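Local coordinates for cell death abnormality protein 2 (Caenorhabditis elegans, PDB 3QWX) that serves as a CRK-family SH2/SH3 signalling adaptor, interacting with CED-5 and required for cell migration and for engulfment of cell corpses, at residues Pro31-Gly36 with Thr52-Asp57. Numbering follows the deposited sequence.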
loop_
_atom_site.group_PDB
_atom_site.type_symbol
_atom_site.label_atom_id
_atom_site.label_comp_id
_atom_site.label_asym_id
_atom_site.label_seq_id
_atom_site.Cartn_x
_atom_site.Cartn_y
_atom_site.Cartn_z
ATOM N N PRO A 31 12.944 13.787 2.152
ATOM C CA PRO A 31 14.294 13.801 1.555
ATOM C C PRO A 31 14.970 12.440 1.514
ATOM O O PRO A 31 15.730 12.176 0.583
ATOM C CB PRO A 31 15.081 14.749 2.473
ATOM C CG PRO A 31 14.045 15.617 3.096
ATOM C CD PRO A 31 12.813 14.758 3.250
ATOM N N GLN A 32 14.710 11.588 2.502
ATOM C CA GLN A 32 15.399 10.293 2.582
ATOM C C GLN A 32 14.771 9.189 1.704
ATOM O O GLN A 32 15.299 8.079 1.597
ATOM C CB GLN A 32 15.478 9.828 4.042
ATOM C CG GLN A 32 14.193 9.213 4.597
ATOM C CD GLN A 32 13.064 10.217 4.802
ATOM O OE1 GLN A 32 13.272 11.423 4.766
ATOM N NE2 GLN A 32 11.855 9.709 5.005
ATOM N N VAL A 33 13.629 9.491 1.097
ATOM C CA VAL A 33 12.943 8.529 0.230
ATOM C C VAL A 33 13.649 8.413 -1.123
ATOM O O VAL A 33 13.858 9.415 -1.810
ATOM C CB VAL A 33 11.461 8.924 0.010
ATOM C CG1 VAL A 33 10.796 7.994 -1.015
ATOM C CG2 VAL A 33 10.712 8.910 1.327
ATOM N N SER A 34 14.012 7.189 -1.505
ATOM C CA SER A 34 14.776 6.979 -2.737
ATOM C C SER A 34 13.880 6.972 -3.969
ATOM O O SER A 34 12.704 6.620 -3.898
ATOM C CB SER A 34 15.584 5.685 -2.659
ATOM O OG SER A 34 14.746 4.586 -2.358
ATOM N N ILE A 35 14.432 7.389 -5.098
ATOM C CA ILE A 35 13.665 7.372 -6.331
ATOM C C ILE A 35 13.230 5.939 -6.634
ATOM O O ILE A 35 13.986 4.998 -6.428
ATOM C CB ILE A 35 14.466 7.998 -7.490
ATOM C CG1 ILE A 35 14.613 9.511 -7.264
ATOM C CG2 ILE A 35 13.772 7.739 -8.819
ATOM C CD1 ILE A 35 15.635 10.183 -8.214
ATOM N N GLY A 36 11.997 5.764 -7.089
ATOM C CA GLY A 36 11.489 4.433 -7.387
ATOM C C GLY A 36 10.607 3.885 -6.271
ATOM O O GLY A 36 9.966 2.825 -6.423
ATOM N N THR A 52 1.191 6.316 -6.385
ATOM C CA THR A 52 2.030 7.481 -6.061
ATOM C C THR A 52 3.508 7.068 -5.974
ATOM O O THR A 52 3.846 6.110 -5.277
ATOM C CB THR A 52 1.579 8.168 -4.720
ATOM O OG1 THR A 52 0.190 8.508 -4.798
ATOM C CG2 THR A 52 2.381 9.443 -4.455
ATOM N N VAL A 53 4.372 7.794 -6.691
ATOM C CA VAL A 53 5.772 7.411 -6.888
ATOM C C VAL A 53 6.737 8.599 -6.721
ATOM O O VAL A 53 6.480 9.692 -7.212
ATOM C CB VAL A 53 6.007 6.808 -8.309
ATOM C CG1 VAL A 53 7.315 6.029 -8.364
ATOM C CG2 VAL A 53 4.861 5.913 -8.720
ATOM N N ARG A 54 7.846 8.370 -6.027
ATOM C CA ARG A 54 8.950 9.332 -5.990
ATOM C C ARG A 54 9.791 9.083 -7.240
ATOM O O ARG A 54 10.401 8.018 -7.380
ATOM C CB ARG A 54 9.798 9.102 -4.738
ATOM C CG ARG A 54 11.062 9.952 -4.638
ATOM C CD ARG A 54 10.772 11.441 -4.559
ATOM N NE ARG A 54 11.976 12.181 -4.178
ATOM C CZ ARG A 54 12.342 12.409 -2.913
ATOM N NH1 ARG A 54 11.584 11.966 -1.917
ATOM N NH2 ARG A 54 13.454 13.089 -2.641
ATOM N N GLU A 55 9.794 10.044 -8.157
ATOM C CA GLU A 55 10.409 9.839 -9.471
ATOM C C GLU A 55 11.599 10.755 -9.719
ATOM O O GLU A 55 12.356 10.567 -10.672
ATOM C CB GLU A 55 9.364 9.997 -10.585
ATOM C CG GLU A 55 8.308 8.890 -10.552
ATOM C CD GLU A 55 7.483 8.813 -11.808
ATOM O OE1 GLU A 55 8.059 8.650 -12.911
ATOM O OE2 GLU A 55 6.250 8.903 -11.695
ATOM N N ALA A 56 11.767 11.749 -8.859
ATOM C CA ALA A 56 12.883 12.677 -8.995
ATOM C C ALA A 56 13.240 13.266 -7.637
ATOM O O ALA A 56 12.428 13.257 -6.719
ATOM C CB ALA A 56 12.532 13.785 -9.991
ATOM N N ASP A 57 14.454 13.784 -7.515
ATOM C CA ASP A 57 14.858 14.460 -6.292
ATOM C C ASP A 57 14.447 15.934 -6.318
ATOM O O ASP A 57 13.859 16.436 -5.360
ATOM C CB ASP A 57 16.355 14.276 -6.041
ATOM C CG ASP A 57 16.671 12.932 -5.393
ATOM O OD1 ASP A 57 15.743 12.318 -4.811
ATOM O OD2 ASP A 57 17.837 12.486 -5.462
#
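Gly-36 N donates a nearly straight hydrogen bond of 2.8 Å to Arg-54 O, joining the entrance of strand 37-42 to the end of strand 49-54, its antiparallel neighbour in the central sheet of the SH2 domain. Ile-35 adds to the same carbonyl a longer CA-H...O contact, CA to Arg-54 O being 3.5 Å. Its side chain lies against the turn that follows: CG2 meets Glu-55 O, CD1 rests 3.8 Å from Ala-56 CA, and CG1 passes Asp-57 OD1. Val-33 CB touches Arg-54 NH1 at 3.6 Å, and its CG1 packs on Arg-54 CB and CG. Val-33 O lies above one guanidinium face, displaced from the centre, 3.4 Å from Arg-54 NH1 but poorly angled to accept its proton.

Arg-54 CG lies anti to its backbone N (chi1 175°), and the chain bends at CD (chi2 63°). Arg-54 NE donates a hydrogen bond to Ala-56 O (2.8 Å), near the guanidinium plane. Arg-54 NH2 forms a salt bridge with Asp-57 OD1 at 3.2 Å, its hydrogen bond weak. NH1 hydrogen-bonds Leu-28 O in the last turn of helix 21-29 and Glu-30 O just beyond. The guanidinium thus ties helix end to strand-end turn, and the surrounding carbonyls and Asp-57 carboxylate probably stabilise its positive charge.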